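Local coordinates for protein glycoside hydrolase family 31 (Trueperella pyogenes, PDB 5I0F) that degrades cycloalternan, probably by hydrolysing its alpha-glucosidic linkages through a covalent glycosyl-enzyme intermediate, at residues G137-D142 with H161-A166; A443-W448 with P493-R498; W560-F565 with A580-M585. One frame throughout, in Å; residues are numbered along the deposited sequence.

Contact 1: residues G137-D142 with H161-A166; sequences GHIDID and HRVKFA
In Ile139, which meets Phe165 across the contact, CG1 stands beside the backbone N and anti to the carbonyl carbon (chi1 -50°), and a further turn about CB-CG1 (chi2 -62°) leaves CD1 as the atom that reaches the other strand. In Phe165, CG is wedged between its own backbone N and carbonyl carbon (chi1 64°), with the ring on the side that faces Ile139. CD1 of Ile139 does the touching: it lies 3.9 Å from Phe165 CD1 and 4.1 Å from Phe165 CE1, coming at the ring obliquely. The same methyl also meets Val163, whose CG2 is 4.2 Å from Ile139 CD1. Val163 and Phe165 are alternate residues of one strand, so both project to the same side while Lys164 between them points away, and Ile139 CD1 touches both. The backbones remain well apart, with 8.7 Å from Ile139 CA to Phe165 CA, because the strands belong to different sheets. Strand 138-141 is an outermost strand of a five-stranded mixed sheet, where it runs parallel to strand 263-271; strand 160-168 lies inside a six-stranded antiparallel sheet. Their packing face to face, by side chains alone, is that of a beta-sandwich, consistent with the mutarotase-like sandwich that precedes the catalytic barrel in family 31 enzymes. Within this layer Val264 touches both Ile139 and Val163, and so does Trp153 of strand 152-155, while Phe165 also rests on Val266 and Phe146. Several polar side chains of the two segments have partners of their own: Asp140 forms a salt bridge with Arg265, Arg162 forms one with Glu251, and Lys164 makes a cation-pi contact with Trp131.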
loop_
_atom_site.group_PDB
_atom_site.type_symbol
_atom_site.label_atom_id
_atom_site.label_comp_id
_atom_site.label_asym_id
_atom_site.label_seq_id
_atom_site.Cartn_x
_atom_site.Cartn_y
_atom_site.Cartn_z
ATOM N N GLY A 137 30.715 9.145 6.480
ATOM C CA GLY A 137 30.401 7.776 6.075
ATOM C C GLY A 137 30.832 7.517 4.642
ATOM O O GLY A 137 31.605 8.270 4.063
ATOM N N HIS A 138 30.268 6.466 4.060
ATOM C CA HIS A 138 30.693 5.953 2.780
ATOM C C HIS A 138 29.457 5.428 2.027
ATOM O O HIS A 138 28.620 4.742 2.613
ATOM C CB HIS A 138 31.737 4.860 3.071
ATOM C CG HIS A 138 32.027 3.949 1.927
ATOM N ND1 HIS A 138 32.663 4.371 0.781
ATOM C CD2 HIS A 138 31.817 2.617 1.775
ATOM C CE1 HIS A 138 32.808 3.345 -0.042
ATOM N NE2 HIS A 138 32.298 2.271 0.536
ATOM N N ILE A 139 29.327 5.805 0.755
ATOM C CA ILE A 139 28.328 5.233 -0.130
ATOM C C ILE A 139 28.984 4.083 -0.911
ATOM O O ILE A 139 29.893 4.322 -1.712
ATOM C CB ILE A 139 27.766 6.266 -1.138
ATOM C CG1 ILE A 139 27.314 7.564 -0.452
ATOM C CG2 ILE A 139 26.617 5.658 -1.925
ATOM C CD1 ILE A 139 26.193 7.411 0.533
ATOM N N ASP A 140 28.526 2.857 -0.671
ATOM C CA ASP A 140 29.030 1.669 -1.366
ATOM C C ASP A 140 28.189 1.532 -2.642
ATOM O O ASP A 140 27.046 1.061 -2.592
ATOM C CB ASP A 140 28.915 0.442 -0.437
ATOM C CG ASP A 140 29.322 -0.878 -1.114
ATOM O OD1 ASP A 140 29.812 -0.834 -2.249
ATOM O OD2 ASP A 140 29.129 -1.962 -0.509
ATOM N N ILE A 141 28.740 2.008 -3.754
ATOM C CA ILE A 141 28.027 2.086 -5.033
ATOM C C ILE A 141 29.030 1.920 -6.192
ATOM O O ILE A 141 30.105 2.490 -6.154
ATOM C CB ILE A 141 27.258 3.433 -5.177
ATOM C CG1 ILE A 141 26.451 3.472 -6.487
ATOM C CG2 ILE A 141 28.207 4.632 -5.114
ATOM C CD1 ILE A 141 25.445 4.611 -6.597
ATOM N N ASP A 142 28.651 1.142 -7.198
ATOM C CA ASP A 142 29.476 0.864 -8.376
ATOM C C ASP A 142 28.900 1.641 -9.559
ATOM O O ASP A 142 28.080 2.527 -9.361
ATOM C CB ASP A 142 29.481 -0.648 -8.637
ATOM C CG ASP A 142 30.064 -1.427 -7.469
ATOM O OD1 ASP A 142 31.205 -1.119 -7.083
ATOM O OD2 ASP A 142 29.385 -2.325 -6.914
ATOM N N HIS A 161 22.488 11.472 11.029
ATOM C CA HIS A 161 21.050 11.200 10.963
ATOM C C HIS A 161 20.527 10.877 9.574
ATOM O O HIS A 161 19.612 10.052 9.443
ATOM C CB HIS A 161 20.269 12.371 11.541
ATOM C CG HIS A 161 20.764 12.798 12.886
ATOM N ND1 HIS A 161 20.501 12.087 14.032
ATOM C CD2 HIS A 161 21.554 13.830 13.260
ATOM C CE1 HIS A 161 21.088 12.674 15.060
ATOM N NE2 HIS A 161 21.739 13.732 14.616
ATOM N N ARG A 162 21.067 11.557 8.569
ATOM C CA ARG A 162 20.652 11.389 7.159
ATOM C C ARG A 162 21.847 11.588 6.235
ATOM O O ARG A 162 22.877 12.148 6.634
ATOM C CB ARG A 162 19.558 12.394 6.784
ATOM C CG ARG A 162 18.236 12.196 7.518
ATOM C CD ARG A 162 17.031 12.641 6.704
ATOM N NE ARG A 162 17.051 14.078 6.466
ATOM C CZ ARG A 162 16.644 15.006 7.329
ATOM N NH1 ARG A 162 16.186 14.686 8.536
ATOM N NH2 ARG A 162 16.713 16.283 6.987
ATOM N N VAL A 163 21.707 11.153 4.992
ATOM C CA VAL A 163 22.717 11.450 3.984
ATOM C C VAL A 163 22.002 11.819 2.709
ATOM O O VAL A 163 20.931 11.291 2.430
ATOM C CB VAL A 163 23.674 10.258 3.768
ATOM C CG1 VAL A 163 22.937 9.000 3.304
ATOM C CG2 VAL A 163 24.795 10.609 2.790
ATOM N N LYS A 164 22.579 12.727 1.941
ATOM C CA LYS A 164 22.110 12.905 0.579
ATOM C C LYS A 164 23.243 12.842 -0.423
ATOM O O LYS A 164 24.395 13.159 -0.118
ATOM C CB LYS A 164 21.250 14.158 0.409
ATOM C CG LYS A 164 21.925 15.458 0.689
ATOM C CD LYS A 164 20.891 16.541 1.005
ATOM C CE LYS A 164 21.618 17.849 1.289
ATOM N NZ LYS A 164 20.691 18.985 1.500
ATOM N N PHE A 165 22.901 12.386 -1.614
ATOM C CA PHE A 165 23.869 12.226 -2.695
ATOM C C PHE A 165 23.123 12.246 -4.028
ATOM O O PHE A 165 21.889 12.280 -4.044
ATOM C CB PHE A 165 24.708 10.949 -2.493
ATOM C CG PHE A 165 23.920 9.682 -2.546
ATOM C CD1 PHE A 165 23.332 9.160 -1.395
ATOM C CD2 PHE A 165 23.743 9.015 -3.754
ATOM C CE1 PHE A 165 22.597 7.976 -1.453
ATOM C CE2 PHE A 165 23.005 7.841 -3.819
ATOM C CZ PHE A 165 22.435 7.318 -2.663
ATOM N N ALA A 166 23.866 12.261 -5.128
ATOM C CA ALA A 166 23.273 12.429 -6.450
ATOM C C ALA A 166 23.763 11.411 -7.449
ATOM O O ALA A 166 24.898 10.908 -7.363
ATOM C CB ALA A 166 23.525 13.827 -6.975
#

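Contact 2: residues A443-W448 with P493-R498; sequences AGRQWW and PVNYAR
The guanidinium groups of Arg445 and Arg498 lie flat on one another, their centres 4.0 Å apart and their planes at 17°. NH1 of Arg445 sits over the centre of the Arg498 group, 3.5 Å from Arg498 CZ, whereas Arg498 NE lies above the rim of the Arg445 group, so the stack is offset. Asn495 OD1 approaches Arg445 obliquely, 3.7 Å from Arg445 NH2. A water joins these two side chains, taking a weak hydrogen bond of 2.7 Å from Arg445 NH2 and lying 2.9 Å from Asn495 OD1. A bend in the Arg445 chain (chi3 -68°) brings its head over Arg498, which is extended. Arg445 CD lies 3.6 Å from Asn495 O. The contact joins helices 442-450 and 485-506 of the TIM-barrel domain. Arg445 NH1 is salt-bridged to Glu442 and Arg445 NH2 is hydrogen-bonded to Leu439 O; Arg498 has a long, weak ion pair with Asp502. The two like charges thus come close, NH1 to NH1 at 3.6 Å between Arg445 and Arg498, but the carboxylates beside them probably offset the repulsion, and stacking by faces leaves N-H groups of Arg445 available for its bonds to Glu442 and Leu439.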
loop_
_atom_site.group_PDB
_atom_site.type_symbol
_atom_site.label_atom_id
_atom_site.label_comp_id
_atom_site.label_asym_id
_atom_site.label_seq_id
_atom_site.Cartn_x
_atom_site.Cartn_y
_atom_site.Cartn_z
ATOM N N ALA A 443 8.967 -17.236 15.157
ATOM C CA ALA A 443 8.144 -17.545 16.322
ATOM C C ALA A 443 6.936 -16.616 16.439
ATOM O O ALA A 443 5.841 -17.075 16.750
ATOM C CB ALA A 443 8.977 -17.516 17.607
ATOM N N GLY A 444 7.117 -15.331 16.155
ATOM C CA GLY A 444 5.999 -14.376 16.164
ATOM C C GLY A 444 4.970 -14.608 15.052
ATOM O O GLY A 444 3.772 -14.518 15.288
ATOM N N ARG A 445 5.447 -14.914 13.850
ATOM C CA ARG A 445 4.591 -15.240 12.717
ATOM C C ARG A 445 3.786 -16.515 12.998
ATOM O O ARG A 445 2.572 -16.585 12.716
ATOM C CB ARG A 445 5.401 -15.393 11.432
ATOM C CG ARG A 445 6.012 -14.084 10.948
ATOM C CD ARG A 445 6.625 -14.201 9.563
ATOM N NE ARG A 445 7.822 -15.046 9.510
ATOM C CZ ARG A 445 9.081 -14.635 9.696
ATOM N NH1 ARG A 445 10.058 -15.508 9.603
ATOM N NH2 ARG A 445 9.378 -13.378 9.987
ATOM N N GLN A 446 4.455 -17.509 13.573
ATOM C CA GLN A 446 3.787 -18.761 13.921
ATOM C C GLN A 446 2.718 -18.592 14.997
ATOM O O GLN A 446 1.633 -19.181 14.858
ATOM C CB GLN A 446 4.778 -19.881 14.245
ATOM C CG GLN A 446 5.349 -20.389 12.922
ATOM C CD GLN A 446 6.300 -21.544 13.021
ATOM O OE1 GLN A 446 6.486 -22.134 14.084
ATOM N NE2 GLN A 446 6.907 -21.893 11.888
ATOM N N TRP A 447 3.001 -17.778 16.014
ATOM C CA TRP A 447 2.041 -17.538 17.085
ATOM C C TRP A 447 0.756 -16.925 16.525
ATOM O O TRP A 447 -0.338 -17.372 16.832
ATOM C CB TRP A 447 2.630 -16.645 18.199
ATOM C CG TRP A 447 1.804 -16.713 19.429
ATOM C CD1 TRP A 447 2.026 -17.500 20.523
ATOM C CD2 TRP A 447 0.590 -16.004 19.683
ATOM N NE1 TRP A 447 1.027 -17.314 21.452
ATOM C CE2 TRP A 447 0.128 -16.411 20.956
ATOM C CE3 TRP A 447 -0.155 -15.065 18.957
ATOM C CZ2 TRP A 447 -1.028 -15.909 21.521
ATOM C CZ3 TRP A 447 -1.319 -14.578 19.511
ATOM C CH2 TRP A 447 -1.752 -15.008 20.784
ATOM N N TRP A 448 0.902 -15.881 15.727
ATOM C CA TRP A 448 -0.237 -15.196 15.150
ATOM C C TRP A 448 -1.039 -16.099 14.209
ATOM O O TRP A 448 -2.270 -16.169 14.315
ATOM C CB TRP A 448 0.256 -13.962 14.378
ATOM C CG TRP A 448 -0.854 -13.115 13.836
ATOM C CD1 TRP A 448 -1.235 -12.996 12.528
ATOM C CD2 TRP A 448 -1.733 -12.271 14.585
ATOM N NE1 TRP A 448 -2.283 -12.122 12.419
ATOM C CE2 TRP A 448 -2.600 -11.653 13.664
ATOM C CE3 TRP A 448 -1.859 -11.965 15.940
ATOM C CZ2 TRP A 448 -3.585 -10.760 14.052
ATOM C CZ3 TRP A 448 -2.856 -11.082 16.338
ATOM C CH2 TRP A 448 -3.693 -10.468 15.382
ATOM N N PRO A 493 4.761 -4.952 6.272
ATOM C CA PRO A 493 3.850 -5.650 5.361
ATOM C C PRO A 493 4.455 -6.839 4.622
ATOM O O PRO A 493 3.709 -7.778 4.268
ATOM C CB PRO A 493 3.390 -4.536 4.401
ATOM C CG PRO A 493 4.426 -3.489 4.488
ATOM C CD PRO A 493 4.855 -3.516 5.932
ATOM N N VAL A 494 5.776 -6.838 4.445
ATOM C CA VAL A 494 6.474 -7.979 3.851
ATOM C C VAL A 494 6.373 -9.190 4.791
ATOM O O VAL A 494 6.012 -10.284 4.367
ATOM C CB VAL A 494 7.940 -7.646 3.534
ATOM C CG1 VAL A 494 8.619 -8.798 2.814
ATOM C CG2 VAL A 494 8.017 -6.381 2.679
ATOM N N ASN A 495 6.687 -8.974 6.068
ATOM C CA ASN A 495 6.596 -10.023 7.083
ATOM C C ASN A 495 5.157 -10.540 7.278
ATOM O O ASN A 495 4.927 -11.744 7.495
ATOM C CB ASN A 495 7.180 -9.490 8.398
ATOM C CG ASN A 495 8.701 -9.492 8.407
ATOM O OD1 ASN A 495 9.316 -10.359 7.817
ATOM N ND2 ASN A 495 9.308 -8.543 9.108
ATOM N N TYR A 496 4.192 -9.630 7.178
ATOM C CA TYR A 496 2.766 -9.959 7.298
ATOM C C TYR A 496 2.294 -10.913 6.191
ATOM O O TYR A 496 1.713 -11.978 6.470
ATOM C CB TYR A 496 1.992 -8.648 7.287
ATOM C CG TYR A 496 0.484 -8.678 7.254
ATOM C CD1 TYR A 496 -0.267 -9.625 7.949
ATOM C CD2 TYR A 496 -0.205 -7.715 6.516
ATOM C CE1 TYR A 496 -1.670 -9.591 7.916
ATOM C CE2 TYR A 496 -1.582 -7.670 6.480
ATOM C CZ TYR A 496 -2.320 -8.619 7.178
ATOM O OH TYR A 496 -3.705 -8.557 7.130
ATOM N N ALA A 497 2.536 -10.530 4.951
ATOM C CA ALA A 497 2.185 -11.385 3.802
ATOM C C ALA A 497 2.924 -12.714 3.893
ATOM O O ALA A 497 2.314 -13.775 3.731
ATOM C CB ALA A 497 2.489 -10.684 2.480
ATOM N N ARG A 498 4.215 -12.667 4.195
ATOM C CA ARG A 498 4.998 -13.882 4.423
ATOM C C ARG A 498 4.387 -14.816 5.473
ATOM O O ARG A 498 4.329 -16.024 5.273
ATOM C CB ARG A 498 6.417 -13.527 4.842
ATOM C CG ARG A 498 7.298 -14.727 5.136
ATOM C CD ARG A 498 8.702 -14.335 5.529
ATOM N NE ARG A 498 9.521 -15.538 5.734
ATOM C CZ ARG A 498 10.771 -15.546 6.177
ATOM N NH1 ARG A 498 11.392 -14.419 6.474
ATOM N NH2 ARG A 498 11.400 -16.705 6.325
HETATM O O HOH W 1 11.396 -12.221 8.717
#

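Contact 3: residues W560-F565 with A580-M585; sequences WDLAGF and AAATFM. With BGC (beta-D-glucopyranose), chain C.
Met585 SD lies 3.3 Å from Trp560 NE1 and 4.1 Å from the centroid of the five-membered ring of Trp560. The sulfur stands 56° off the ring normal, so this Met-aromatic contact is oblique. Beside it, Ala582 CB meets the same indole nitrogen, Trp560 NE1, at 3.9 Å. That methyl is shared, for Leu562 CD2 also approaches Ala582 CB to 3.9 Å. Met585 reaches the indole with a chain that is extended beyond CG (chi2 172°), which carries SD out to the pyrrole part of the ring. Around this first shell, Trp558 and Phe540 meet the Trp560 ring with their planes nearly parallel to it, and Leu562 also packs on Tyr575 and Phe579 of the helix. The segments belong to one beta-alpha-beta crossover of the TIM barrel: strand 558-561 leads through a loop into helix 572-583, which returns the chain to strand 587-590. The contact therefore presses the end of a barrel strand and the loop after it against the C-terminal end of the crossover helix (Ala582) and the loop that follows it (Met585). Beyond Trp560 the chain reverses in a type II turn from Asp561 to Gly564, closed by a 3.0 Å bond from Gly564 N to Asp561 O. Asp561 OD1 is tied to Gln589 NE2 on the next strand. The backbone conformation at Gly564 leaves no room for a CB beside the carbonyl oxygen of Ala563, so the glycine suits the turn. The turn delivers Phe565 to the glycan pocket, where Phe565 CE2 is 3.7 Å from C3 of the bound beta-D-glucopyranose and O4 of this sugar lies at the ring edge, in its plane. His591 meets the Phe565 ring, and the same sugar is hydrogen-bonded to Glu330, Asp532, Arg516 and His591.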
loop_
_atom_site.group_PDB
_atom_site.type_symbol
_atom_site.label_atom_id
_atom_site.label_comp_id
_atom_site.label_asym_id
_atom_site.label_seq_id
_atom_site.Cartn_x
_atom_site.Cartn_y
_atom_site.Cartn_z
ATOM N N TRP A 560 -7.075 -4.704 -9.072
ATOM C CA TRP A 560 -7.704 -3.498 -8.523
ATOM C C TRP A 560 -9.214 -3.739 -8.422
ATOM O O TRP A 560 -9.743 -4.700 -8.990
ATOM C CB TRP A 560 -7.384 -2.261 -9.397
ATOM C CG TRP A 560 -8.020 -2.286 -10.802
ATOM C CD1 TRP A 560 -7.850 -3.248 -11.759
ATOM C CD2 TRP A 560 -8.920 -1.312 -11.375
ATOM N NE1 TRP A 560 -8.591 -2.942 -12.880
ATOM C CE2 TRP A 560 -9.251 -1.760 -12.675
ATOM C CE3 TRP A 560 -9.469 -0.110 -10.917
ATOM C CZ2 TRP A 560 -10.107 -1.043 -13.518
ATOM C CZ3 TRP A 560 -10.300 0.608 -11.755
ATOM C CH2 TRP A 560 -10.623 0.127 -13.042
ATOM N N ASP A 561 -9.880 -2.887 -7.655
ATOM C CA ASP A 561 -11.346 -2.916 -7.537
ATOM C C ASP A 561 -11.915 -2.281 -8.799
ATOM O O ASP A 561 -11.923 -1.061 -8.938
ATOM C CB ASP A 561 -11.808 -2.098 -6.352
ATOM C CG ASP A 561 -11.256 -2.583 -5.012
ATOM O OD1 ASP A 561 -10.820 -3.763 -4.847
ATOM O OD2 ASP A 561 -11.275 -1.729 -4.107
ATOM N N LEU A 562 -12.358 -3.078 -9.753
ATOM C CA LEU A 562 -12.726 -2.497 -11.037
ATOM C C LEU A 562 -13.877 -1.491 -10.852
ATOM O O LEU A 562 -14.829 -1.762 -10.138
ATOM C CB LEU A 562 -13.043 -3.578 -12.092
ATOM C CG LEU A 562 -14.285 -4.445 -11.916
ATOM C CD1 LEU A 562 -15.541 -3.828 -12.544
ATOM C CD2 LEU A 562 -14.060 -5.830 -12.502
ATOM N N ALA A 563 -13.723 -0.302 -11.460
ATOM C CA ALA A 563 -14.658 0.798 -11.374
ATOM C C ALA A 563 -14.824 1.428 -9.995
ATOM O O ALA A 563 -15.751 2.212 -9.794
ATOM C CB ALA A 563 -16.008 0.404 -11.972
ATOM N N GLY A 564 -13.930 1.122 -9.055
ATOM C CA GLY A 564 -13.974 1.693 -7.718
ATOM C C GLY A 564 -14.933 0.984 -6.750
ATOM O O GLY A 564 -15.997 0.461 -7.141
ATOM N N PHE A 565 -14.559 0.982 -5.476
ATOM C CA PHE A 565 -15.355 0.302 -4.453
ATOM C C PHE A 565 -16.181 1.216 -3.551
ATOM O O PHE A 565 -17.073 0.713 -2.858
ATOM C CB PHE A 565 -14.487 -0.680 -3.646
ATOM C CG PHE A 565 -13.963 -0.167 -2.326
ATOM C CD1 PHE A 565 -13.373 1.074 -2.185
ATOM C CD2 PHE A 565 -13.950 -1.014 -1.237
ATOM C CE1 PHE A 565 -12.871 1.496 -0.948
ATOM C CE2 PHE A 565 -13.437 -0.615 -0.017
ATOM C CZ PHE A 565 -12.894 0.643 0.134
ATOM N N ALA A 580 -14.111 -4.068 -18.989
ATOM C CA ALA A 580 -13.345 -4.466 -20.186
ATOM C C ALA A 580 -11.835 -4.392 -19.924
ATOM O O ALA A 580 -11.078 -5.318 -20.247
ATOM C CB ALA A 580 -13.739 -3.600 -21.377
ATOM N N ALA A 581 -11.392 -3.314 -19.287
ATOM C CA ALA A 581 -9.980 -3.168 -18.989
ATOM C C ALA A 581 -9.492 -4.237 -18.040
ATOM O O ALA A 581 -8.406 -4.810 -18.269
ATOM C CB ALA A 581 -9.681 -1.792 -18.416
ATOM N N ALA A 582 -10.274 -4.472 -16.975
ATOM C CA ALA A 582 -9.925 -5.447 -15.953
ATOM C C ALA A 582 -9.773 -6.851 -16.527
ATOM O O ALA A 582 -8.989 -7.654 -16.004
ATOM C CB ALA A 582 -10.958 -5.433 -14.819
ATOM N N THR A 583 -10.505 -7.136 -17.607
ATOM C CA THR A 583 -10.419 -8.409 -18.326
ATOM C C THR A 583 -9.002 -8.692 -18.853
ATOM O O THR A 583 -8.607 -9.859 -18.996
ATOM C CB THR A 583 -11.477 -8.433 -19.461
ATOM O OG1 THR A 583 -12.771 -8.303 -18.878
ATOM C CG2 THR A 583 -11.457 -9.708 -20.283
ATOM N N PHE A 584 -8.246 -7.636 -19.153
ATOM C CA PHE A 584 -6.886 -7.747 -19.672
ATOM C C PHE A 584 -5.826 -7.259 -18.666
ATOM O O PHE A 584 -4.840 -6.635 -19.068
ATOM C CB PHE A 584 -6.773 -6.963 -20.992
ATOM C CG PHE A 584 -7.608 -7.546 -22.090
ATOM C CD1 PHE A 584 -8.937 -7.189 -22.240
ATOM C CD2 PHE A 584 -7.079 -8.511 -22.925
ATOM C CE1 PHE A 584 -9.713 -7.767 -23.233
ATOM C CE2 PHE A 584 -7.850 -9.090 -23.932
ATOM C CZ PHE A 584 -9.168 -8.716 -24.078
ATOM N N MET A 585 -6.035 -7.573 -17.387
ATOM C CA MET A 585 -5.079 -7.336 -16.317
ATOM C C MET A 585 -4.840 -8.606 -15.523
ATOM O O MET A 585 -5.606 -9.565 -15.663
ATOM C CB MET A 585 -5.571 -6.199 -15.412
ATOM C CG MET A 585 -5.579 -4.852 -16.127
ATOM S SD MET A 585 -6.361 -3.498 -15.215
ATOM C CE MET A 585 -6.416 -2.225 -16.463
HETATM C C2 BGC C . -9.594 -2.659 2.283
HETATM C C3 BGC C . -11.012 -2.751 1.692
HETATM C C4 BGC C . -11.905 -3.537 2.647
HETATM C C5 BGC C . -11.882 -2.923 4.054
HETATM C C6 BGC C . -12.616 -3.849 5.016
HETATM C C1 BGC C . -9.390 -2.997 3.783
HETATM O O2 BGC C . -8.636 -1.788 1.648
HETATM O O3 BGC C . -10.970 -3.358 0.398
HETATM O O4 BGC C . -13.257 -3.578 2.151
HETATM O O5 BGC C . -10.549 -2.665 4.567
HETATM O O6 BGC C . -12.812 -3.212 6.282
#

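How the contacts relate
All three contacts are largely buried, yet they lie in different parts of the fold. Contact 1 lies in the beta-sandwich, its centre about 27 Å from the centre of the chain and on the opposite side of it from contact 3; it joins two sheets by purely apolar packing. Contacts 2 and 3 both belong to the TIM-barrel domain, with nearest atoms about 14 Å apart. Contact 2 links two helices through charged and polar groups and a water, and its Arg498 is partly exposed. Contact 3 joins a strand end to the helix of its own crossover, through sulfur, indole and methyl groups, and is the one whose segments extend to the bound sugar.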